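Local coordinates for uncharacterized protein SPT16D (Chaetomium thermophilum var. thermophilum, PDB 4KHB) that forms the dimerization domain of Spt16, paired with Pob3, in the FACT complex, which probably acts as a histone chaperone that reorganizes nucleosomes, at residues A[20-25]-A[35-40]; A[27-32]-A[114-119]; A[64-69]-A[108-113]. All coordinates share one frame; numbering follows the deposited sequence.

Contact 1 of 3, residues A[20-25]-A[35-40]; sequences PKVRDM and TIVLPI
This contact lies on the outer face of the first antiparallel sheet of a PH-like domain, where the 3-10 segment 20-24 and Met25 lie against strand 35-40. Val22 and Val37 meet through one methyl each, with Val22 CG2 3.7 Å from Val37 CG1. Their side chains cross at about a right angle, and only this methyl pair comes within 4.2 Å. In Val37 the touching methyl CG1 stands anti to the backbone N (chi1 -177°), and its CB points at the 3-10 segment. Pro44 of the adjacent strand 43-48 packs on both valines and Tyr12 on Val37.

Met25 ends the turn, and its amide N donates to Val22 O at 3.0 Å. Its backbone angles (phi 59°, psi 36°) lie in the left-handed helical region. The end of the Met25 side chain leads away from the strand. What meets the proline is its backbone carbonyl, which lies alongside the ring rather than aiming at it. Ser174 of the neighbouring Pob3N subunit packs on both Met25 and Pro39 at the heterodimer interface. Met25 O lies 3.4 Å from Pro39 CB and 3.6 Å from Pro39 CG, beside the CB-CG bond, well away from CA and CD.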
loop_
_atom_site.group_PDB
_atom_site.type_symbol
_atom_site.label_atom_id
_atom_site.label_comp_id
_atom_site.label_asym_id
_atom_site.label_seq_id
_atom_site.Cartn_x
_atom_site.Cartn_y
_atom_site.Cartn_z
ATOM N N PRO A 20 6.865 -15.494 0.471
ATOM C CA PRO A 20 7.841 -14.992 -0.506
ATOM C C PRO A 20 7.241 -14.488 -1.821
ATOM O O PRO A 20 7.852 -13.632 -2.464
ATOM C CB PRO A 20 8.731 -16.215 -0.767
ATOM C CG PRO A 20 8.637 -17.005 0.488
ATOM C CD PRO A 20 7.206 -16.853 0.929
ATOM N N LYS A 21 6.077 -15.000 -2.211
ATOM C CA LYS A 21 5.444 -14.577 -3.458
ATOM C C LYS A 21 4.845 -13.176 -3.349
ATOM O O LYS A 21 4.308 -12.644 -4.323
ATOM C CB LYS A 21 4.377 -15.578 -3.909
ATOM C CG LYS A 21 4.917 -16.908 -4.398
ATOM C CD LYS A 21 3.806 -17.698 -5.068
ATOM C CE LYS A 21 4.354 -18.899 -5.808
ATOM N NZ LYS A 21 3.929 -18.833 -7.234
ATOM N N VAL A 22 4.930 -12.592 -2.156
ATOM C CA VAL A 22 4.564 -11.196 -1.935
ATOM C C VAL A 22 5.316 -10.246 -2.871
ATOM O O VAL A 22 4.780 -9.218 -3.292
ATOM C CB VAL A 22 4.804 -10.808 -0.447
ATOM C CG1 VAL A 22 5.481 -9.455 -0.316
ATOM C CG2 VAL A 22 3.506 -10.866 0.347
ATOM N N ARG A 23 6.547 -10.610 -3.219
ATOM C CA ARG A 23 7.392 -9.754 -4.048
ATOM C C ARG A 23 6.887 -9.551 -5.475
ATOM O O ARG A 23 7.424 -8.720 -6.210
ATOM C CB ARG A 23 8.827 -10.283 -4.082
ATOM C CG ARG A 23 9.036 -11.590 -4.829
ATOM C CD ARG A 23 10.533 -11.857 -4.935
ATOM N NE ARG A 23 11.109 -12.208 -3.640
ATOM C CZ ARG A 23 12.321 -12.724 -3.468
ATOM N NH1 ARG A 23 12.756 -13.008 -2.249
ATOM N NH2 ARG A 23 13.107 -12.937 -4.513
ATOM N N ASP A 24 5.868 -10.308 -5.869
ATOM C CA ASP A 24 5.325 -10.206 -7.218
ATOM C C ASP A 24 4.178 -9.199 -7.271
ATOM O O ASP A 24 3.549 -9.021 -8.319
ATOM C CB ASP A 24 4.857 -11.576 -7.723
ATOM C CG ASP A 24 6.005 -12.561 -7.902
ATOM O OD1 ASP A 24 7.090 -12.142 -8.357
ATOM O OD2 ASP A 24 5.816 -13.758 -7.593
ATOM N N MET A 25 3.907 -8.558 -6.135
ATOM C CA MET A 25 2.837 -7.564 -6.035
ATOM C C MET A 25 1.475 -8.141 -6.403
ATOM O O MET A 25 0.643 -7.455 -6.995
ATOM C CB MET A 25 3.151 -6.318 -6.877
ATOM C CG MET A 25 3.724 -5.164 -6.070
ATOM S SD MET A 25 4.366 -3.818 -7.082
ATOM C CE MET A 25 6.114 -3.983 -6.721
ATOM N N THR A 35 -4.609 -15.376 7.066
ATOM C CA THR A 35 -4.378 -14.022 6.588
ATOM C C THR A 35 -4.343 -13.983 5.064
ATOM O O THR A 35 -3.851 -14.913 4.414
ATOM C CB THR A 35 -3.037 -13.479 7.144
ATOM O OG1 THR A 35 -3.062 -13.491 8.578
ATOM C CG2 THR A 35 -2.765 -12.065 6.652
ATOM N N ILE A 36 -4.883 -12.906 4.500
ATOM C CA ILE A 36 -4.702 -12.595 3.089
ATOM C C ILE A 36 -3.803 -11.365 2.987
ATOM O O ILE A 36 -3.819 -10.500 3.866
ATOM C CB ILE A 36 -6.050 -12.369 2.357
ATOM C CG1 ILE A 36 -6.656 -11.010 2.720
ATOM C CG2 ILE A 36 -7.029 -13.483 2.691
ATOM C CD1 ILE A 36 -7.871 -10.637 1.881
ATOM N N VAL A 37 -3.007 -11.297 1.924
ATOM C CA VAL A 37 -2.079 -10.187 1.733
ATOM C C VAL A 37 -2.407 -9.451 0.445
ATOM O O VAL A 37 -2.307 -10.013 -0.645
ATOM C CB VAL A 37 -0.610 -10.660 1.695
ATOM C CG1 VAL A 37 0.323 -9.467 1.558
ATOM C CG2 VAL A 37 -0.272 -11.466 2.937
ATOM N N LEU A 38 -2.807 -8.190 0.577
ATOM C CA LEU A 38 -3.256 -7.421 -0.572
ATOM C C LEU A 38 -2.210 -6.397 -0.995
ATOM O O LEU A 38 -1.641 -5.694 -0.157
ATOM C CB LEU A 38 -4.593 -6.744 -0.263
ATOM C CG LEU A 38 -5.633 -7.709 0.313
ATOM C CD1 LEU A 38 -6.916 -7.004 0.713
ATOM C CD2 LEU A 38 -5.922 -8.813 -0.688
ATOM N N PRO A 39 -1.955 -6.313 -2.307
ATOM C CA PRO A 39 -0.957 -5.391 -2.854
ATOM C C PRO A 39 -1.521 -3.982 -3.005
ATOM O O PRO A 39 -2.372 -3.740 -3.862
ATOM C CB PRO A 39 -0.647 -5.998 -4.225
ATOM C CG PRO A 39 -1.914 -6.699 -4.619
ATOM C CD PRO A 39 -2.532 -7.198 -3.339
ATOM N N ILE A 40 -1.057 -3.065 -2.163
ATOM C CA ILE A 40 -1.538 -1.690 -2.208
ATOM C C ILE A 40 -0.389 -0.705 -2.399
ATOM O O ILE A 40 0.400 -0.464 -1.479
ATOM C CB ILE A 40 -2.331 -1.326 -0.932
ATOM C CG1 ILE A 40 -3.492 -2.306 -0.732
ATOM C CG2 ILE A 40 -2.862 0.099 -1.009
ATOM C CD1 ILE A 40 -4.262 -2.109 0.565
#

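Contact 2 of 3, residues A[27-32]-A[114-119]; sequences IVIDQK and SNLKRE
Leu116 carries this contact and has the most surface buried in it, followed by Gln31 and then Ile29. It sits on the C-terminal helix 103-121 of the PH-like fold, the helix that packs across the sheets. One branch does the work. Leu116 CD1 lies 3.9 Å from Ile29 CG2 and 4.2 Å from Gln31 CA, in the angle between the end of strand 28-30 and the 3-10 turn that follows it. Ile29 and Leu116 lie alongside each other and run opposite ways. A chi1 of -48° puts CG2 of Ile29, not CG1, opposite the backbone N, and its CB points at the helix.

Gln31 offers its aliphatic part. Its CG is 4.2 Å from Leu116 CD1, and the chain then bends at chi2 (79°), taking the amide away from segment 114-119. The amide NE2 makes a weak hydrogen bond to Gln112, one turn earlier on the same helix. Asn34 and Ile49 also touch Leu116, and Ile113 and Gln112 touch Ile29. The contact between the segments is therefore apolar, with a leucine methyl set against an isoleucine methyl and the carbon part of a glutamine, while the glutamine's polar end bonds farther back along the helix.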
loop_
_atom_site.group_PDB
_atom_site.type_symbol
_atom_site.label_atom_id
_atom_site.label_comp_id
_atom_site.label_asym_id
_atom_site.label_seq_id
_atom_site.Cartn_x
_atom_site.Cartn_y
_atom_site.Cartn_z
ATOM N N ILE A 27 -2.035 -10.709 -5.139
ATOM C CA ILE A 27 -2.827 -11.172 -4.007
ATOM C C ILE A 27 -2.317 -12.531 -3.526
ATOM O O ILE A 27 -2.152 -13.457 -4.323
ATOM C CB ILE A 27 -4.323 -11.272 -4.378
ATOM C CG1 ILE A 27 -4.885 -9.886 -4.715
ATOM C CG2 ILE A 27 -5.117 -11.891 -3.244
ATOM C CD1 ILE A 27 -6.334 -9.900 -5.174
ATOM N N VAL A 28 -2.063 -12.648 -2.226
ATOM C CA VAL A 28 -1.555 -13.892 -1.656
ATOM C C VAL A 28 -2.432 -14.357 -0.502
ATOM O O VAL A 28 -2.743 -13.576 0.401
ATOM C CB VAL A 28 -0.104 -13.721 -1.144
ATOM C CG1 VAL A 28 0.356 -14.969 -0.410
ATOM C CG2 VAL A 28 0.838 -13.408 -2.290
ATOM N N ILE A 29 -2.836 -15.625 -0.536
ATOM C CA ILE A 29 -3.591 -16.200 0.569
ATOM C C ILE A 29 -2.627 -17.000 1.427
ATOM O O ILE A 29 -1.919 -17.874 0.925
ATOM C CB ILE A 29 -4.731 -17.126 0.085
ATOM C CG1 ILE A 29 -5.551 -16.445 -1.016
ATOM C CG2 ILE A 29 -5.608 -17.567 1.260
ATOM C CD1 ILE A 29 -6.379 -15.271 -0.532
ATOM N N ASP A 30 -2.588 -16.689 2.718
ATOM C CA ASP A 30 -1.717 -17.408 3.631
ATOM C C ASP A 30 -2.615 -18.098 4.635
ATOM O O ASP A 30 -2.851 -17.585 5.734
ATOM C CB ASP A 30 -0.742 -16.458 4.334
ATOM C CG ASP A 30 0.355 -17.197 5.083
ATOM O OD1 ASP A 30 0.310 -18.446 5.143
ATOM O OD2 ASP A 30 1.268 -16.529 5.611
ATOM N N GLN A 31 -3.124 -19.259 4.236
ATOM C CA GLN A 31 -4.056 -20.023 5.046
ATOM C C GLN A 31 -3.398 -20.329 6.378
ATOM O O GLN A 31 -4.062 -20.445 7.404
ATOM C CB GLN A 31 -4.474 -21.322 4.344
ATOM C CG GLN A 31 -5.029 -21.164 2.928
ATOM C CD GLN A 31 -3.943 -20.975 1.885
ATOM O OE1 GLN A 31 -2.760 -20.873 2.214
ATOM N NE2 GLN A 31 -4.339 -20.939 0.617
ATOM N N LYS A 32 -2.075 -20.427 6.346
ATOM C CA LYS A 32 -1.301 -20.820 7.503
ATOM C C LYS A 32 -1.443 -19.859 8.666
ATOM O O LYS A 32 -1.522 -20.264 9.829
ATOM C CB LYS A 32 0.178 -20.884 7.121
ATOM C CG LYS A 32 0.776 -22.272 7.102
ATOM C CD LYS A 32 0.374 -23.073 8.308
ATOM C CE LYS A 32 -0.827 -23.930 7.985
ATOM N NZ LYS A 32 -0.715 -25.267 8.501
ATOM N N SER A 114 -13.837 -17.534 1.359
ATOM C CA SER A 114 -15.124 -17.953 1.902
ATOM C C SER A 114 -14.947 -19.201 2.760
ATOM O O SER A 114 -15.565 -19.332 3.816
ATOM C CB SER A 114 -16.132 -18.222 0.781
ATOM O OG SER A 114 -16.301 -17.090 -0.054
ATOM N N ASN A 115 -14.096 -20.113 2.296
ATOM C CA ASN A 115 -13.837 -21.366 2.995
ATOM C C ASN A 115 -13.056 -21.137 4.289
ATOM O O ASN A 115 -13.278 -21.823 5.287
ATOM C CB ASN A 115 -13.107 -22.351 2.068
ATOM C CG ASN A 115 -12.897 -23.717 2.699
ATOM O OD1 ASN A 115 -13.648 -24.129 3.586
ATOM N ND2 ASN A 115 -11.877 -24.429 2.238
ATOM N N LEU A 116 -12.137 -20.174 4.257
ATOM C CA LEU A 116 -11.402 -19.757 5.446
ATOM C C LEU A 116 -12.344 -19.081 6.442
ATOM O O LEU A 116 -12.230 -19.274 7.654
ATOM C CB LEU A 116 -10.259 -18.806 5.069
ATOM C CG LEU A 116 -8.881 -19.437 4.840
ATOM C CD1 LEU A 116 -7.862 -18.412 4.363
ATOM C CD2 LEU A 116 -8.393 -20.107 6.108
ATOM N N LYS A 117 -13.221 -18.249 5.980
ATOM C CA LYS A 117 -14.122 -17.527 6.823
ATOM C C LYS A 117 -15.037 -18.401 7.628
ATOM O O LYS A 117 -15.414 -18.075 8.697
ATOM C CB LYS A 117 -14.946 -16.603 5.946
ATOM C CG LYS A 117 -15.915 -15.746 6.667
ATOM C CD LYS A 117 -15.146 -14.700 7.448
ATOM C CE LYS A 117 -15.595 -14.536 8.868
ATOM N NZ LYS A 117 -14.564 -13.849 9.631
ATOM N N ARG A 118 -15.387 -19.532 7.082
ATOM C CA ARG A 118 -16.344 -20.406 7.704
ATOM C C ARG A 118 -15.789 -21.187 8.896
ATOM O O ARG A 118 -16.442 -21.300 9.916
ATOM C CB ARG A 118 -17.093 -21.200 6.623
ATOM C CG ARG A 118 -16.964 -22.692 6.579
ATOM C CD ARG A 118 -17.599 -23.223 5.306
ATOM N NE ARG A 118 -17.437 -22.328 4.164
ATOM C CZ ARG A 118 -17.591 -22.679 2.889
ATOM N NH1 ARG A 118 -17.428 -21.772 1.939
ATOM N NH2 ARG A 118 -17.919 -23.926 2.558
ATOM N N GLU A 119 -14.538 -21.591 8.803
ATOM C CA GLU A 119 -13.842 -22.038 9.956
ATOM C C GLU A 119 -13.709 -20.930 10.934
ATOM O O GLU A 119 -13.797 -21.167 12.093
ATOM C CB GLU A 119 -12.448 -22.588 9.616
ATOM C CG GLU A 119 -12.410 -23.571 8.492
ATOM C CD GLU A 119 -13.696 -24.373 8.341
ATOM O OE1 GLU A 119 -14.203 -24.874 9.355
ATOM O OE2 GLU A 119 -14.205 -24.482 7.218
#

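Contact 3 of 3, residues A[64-69]-A[108-113]; sequences SFLRIN and EIANQI
Leu66 and Ile109 cross at about a right angle, and their methyls make the closest approach between the strand and the helix: Leu66 CD2 to Ile109 CG2, 3.6 Å. Both CB atoms point across the gap. Leu66 CG is anti to the backbone N (chi1 -165°), which extends the side chain toward the helix, where its two methyls part. CD2 goes to Ile109, and CD1 goes to Ala110 CB at 4.0 Å. Ile109 meets it with its short branch, because CG2 is the group held anti to the backbone N.

Strand 63-70 is the middle strand of the second antiparallel sheet, and helix 103-121 is the C-terminal helix that lies over it in this PH-like fold. The segment axes run 9.6 Å apart and nearly parallel, at 20°. Farther along, Ile68 points its CB to the side, but its end comes nearer the helix. Ile68 CD1 and Ile113 CD1 then lie 4.4 Å apart, a looser touch. All five residues are buried. Ile27 packs on both Leu66 and Ile109, while Ile29 packs on Ile109 and Ile113. On the other side of the strand Phe65 packs on Val179 of the neighbouring Pob3N subunit.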
loop_
_atom_site.group_PDB
_atom_site.type_symbol
_atom_site.label_atom_id
_atom_site.label_comp_id
_atom_site.label_asym_id
_atom_site.label_seq_id
_atom_site.Cartn_x
_atom_site.Cartn_y
_atom_site.Cartn_z
ATOM N N SER A 64 -12.239 -9.390 -14.771
ATOM C CA SER A 64 -12.913 -10.008 -13.637
ATOM C C SER A 64 -12.675 -9.164 -12.395
ATOM O O SER A 64 -11.642 -8.503 -12.280
ATOM C CB SER A 64 -12.409 -11.436 -13.422
ATOM O OG SER A 64 -12.738 -12.256 -14.530
ATOM N N PHE A 65 -13.617 -9.191 -11.460
ATOM C CA PHE A 65 -13.521 -8.339 -10.281
ATOM C C PHE A 65 -13.624 -9.111 -8.972
ATOM O O PHE A 65 -14.489 -9.972 -8.806
ATOM C CB PHE A 65 -14.591 -7.243 -10.328
ATOM C CG PHE A 65 -14.359 -6.211 -11.396
ATOM C CD1 PHE A 65 -14.759 -6.436 -12.706
ATOM C CD2 PHE A 65 -13.750 -5.006 -11.081
ATOM C CE1 PHE A 65 -14.545 -5.476 -13.685
ATOM C CE2 PHE A 65 -13.535 -4.044 -12.052
ATOM C CZ PHE A 65 -13.933 -4.280 -13.356
ATOM N N LEU A 66 -12.728 -8.789 -8.045
ATOM C CA LEU A 66 -12.741 -9.375 -6.711
ATOM C C LEU A 66 -13.057 -8.308 -5.677
ATOM O O LEU A 66 -12.256 -7.396 -5.456
ATOM C CB LEU A 66 -11.387 -10.007 -6.388
ATOM C CG LEU A 66 -11.396 -10.959 -5.191
ATOM C CD1 LEU A 66 -12.196 -12.216 -5.489
ATOM C CD2 LEU A 66 -9.982 -11.302 -4.765
ATOM N N ARG A 67 -14.224 -8.406 -5.050
ATOM C CA ARG A 67 -14.561 -7.478 -3.978
ATOM C C ARG A 67 -14.536 -8.141 -2.611
ATOM O O ARG A 67 -15.251 -9.115 -2.362
ATOM C CB ARG A 67 -15.911 -6.801 -4.218
ATOM C CG ARG A 67 -16.541 -6.255 -2.945
ATOM C CD ARG A 67 -17.158 -4.894 -3.173
ATOM N NE ARG A 67 -18.615 -4.952 -3.214
ATOM C CZ ARG A 67 -19.412 -3.985 -2.773
ATOM N NH1 ARG A 67 -18.894 -2.887 -2.238
ATOM N NH2 ARG A 67 -20.729 -4.119 -2.856
ATOM N N ILE A 68 -13.690 -7.611 -1.734
ATOM C CA ILE A 68 -13.608 -8.091 -0.365
ATOM C C ILE A 68 -14.286 -7.099 0.580
ATOM O O ILE A 68 -13.878 -5.937 0.664
ATOM C CB ILE A 68 -12.140 -8.296 0.057
ATOM C CG1 ILE A 68 -11.463 -9.317 -0.864
ATOM C CG2 ILE A 68 -12.059 -8.746 1.505
ATOM C CD1 ILE A 68 -9.948 -9.259 -0.851
ATOM N N ASN A 69 -15.322 -7.554 1.281
ATOM C CA ASN A 69 -15.997 -6.722 2.276
ATOM C C ASN A 69 -15.524 -7.043 3.686
ATOM O O ASN A 69 -15.377 -8.211 4.052
ATOM C CB ASN A 69 -17.524 -6.847 2.177
ATOM C CG ASN A 69 -18.071 -6.305 0.870
ATOM O OD1 ASN A 69 -18.105 -5.092 0.656
ATOM N ND2 ASN A 69 -18.512 -7.198 -0.005
ATOM N N GLU A 108 -10.990 -18.868 -7.685
ATOM C CA GLU A 108 -10.307 -19.659 -6.664
ATOM C C GLU A 108 -10.109 -18.860 -5.380
ATOM O O GLU A 108 -10.346 -19.364 -4.279
ATOM C CB GLU A 108 -8.952 -20.148 -7.189
ATOM C CG GLU A 108 -8.102 -20.890 -6.155
ATOM C CD GLU A 108 -8.646 -22.260 -5.789
ATOM O OE1 GLU A 108 -9.612 -22.719 -6.433
ATOM O OE2 GLU A 108 -8.105 -22.881 -4.848
ATOM N N ILE A 109 -9.663 -17.617 -5.533
ATOM C CA ILE A 109 -9.411 -16.728 -4.404
ATOM C C ILE A 109 -10.671 -16.500 -3.572
ATOM O O ILE A 109 -10.637 -16.584 -2.342
ATOM C CB ILE A 109 -8.844 -15.368 -4.873
ATOM C CG1 ILE A 109 -7.507 -15.560 -5.594
ATOM C CG2 ILE A 109 -8.664 -14.430 -3.694
ATOM C CD1 ILE A 109 -6.784 -14.263 -5.920
ATOM N N ALA A 110 -11.779 -16.208 -4.246
ATOM C CA ALA A 110 -13.056 -15.995 -3.570
ATOM C C ALA A 110 -13.496 -17.214 -2.767
ATOM O O ALA A 110 -14.077 -17.079 -1.689
ATOM C CB ALA A 110 -14.129 -15.615 -4.581
ATOM N N ASN A 111 -13.220 -18.400 -3.299
ATOM C CA ASN A 111 -13.597 -19.645 -2.640
ATOM C C ASN A 111 -12.726 -19.941 -1.426
ATOM O O ASN A 111 -13.228 -20.373 -0.390
ATOM C CB ASN A 111 -13.544 -20.812 -3.633
ATOM C CG ASN A 111 -14.533 -20.654 -4.771
ATOM O OD1 ASN A 111 -15.622 -20.105 -4.595
ATOM N ND2 ASN A 111 -14.156 -21.134 -5.948
ATOM N N GLN A 112 -11.420 -19.722 -1.563
ATOM C CA GLN A 112 -10.486 -19.913 -0.455
ATOM C C GLN A 112 -10.819 -19.004 0.725
ATOM O O GLN A 112 -10.747 -19.424 1.882
ATOM C CB GLN A 112 -9.045 -19.648 -0.913
ATOM C CG GLN A 112 -8.497 -20.620 -1.948
ATOM C CD GLN A 112 -6.996 -20.478 -2.132
ATOM O OE1 GLN A 112 -6.209 -21.055 -1.383
ATOM N NE2 GLN A 112 -6.593 -19.702 -3.132
ATOM N N ILE A 113 -11.177 -17.758 0.423
ATOM C CA ILE A 113 -11.531 -16.781 1.451
ATOM C C ILE A 113 -12.835 -17.155 2.149
ATOM O O ILE A 113 -12.928 -17.110 3.376
ATOM C CB ILE A 113 -11.644 -15.353 0.856
ATOM C CG1 ILE A 113 -10.269 -14.849 0.410
ATOM C CG2 ILE A 113 -12.251 -14.389 1.863
ATOM C CD1 ILE A 113 -10.314 -13.572 -0.407
#

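All three contacts belong to one PH-like domain. Contact 1 closes first along the chain. Contact 2 joins its early segment to a late one and spans contact 3, while its segments alternate with those of contact 1. Contacts 2 and 3 share helix 103-121, and their centres are about 10 Å apart. Contacts 1 and 2 share the first sheet through neighbouring strands 28-30 and 35-40, with centres about 14 Å apart. Contacts 1 and 3 lie about 15 Å apart and meet where Ile36 packs on Ile68. The helix thus joins both sheets into one core, while the neighbouring Pob3N subunit reaches residues of all three contacts.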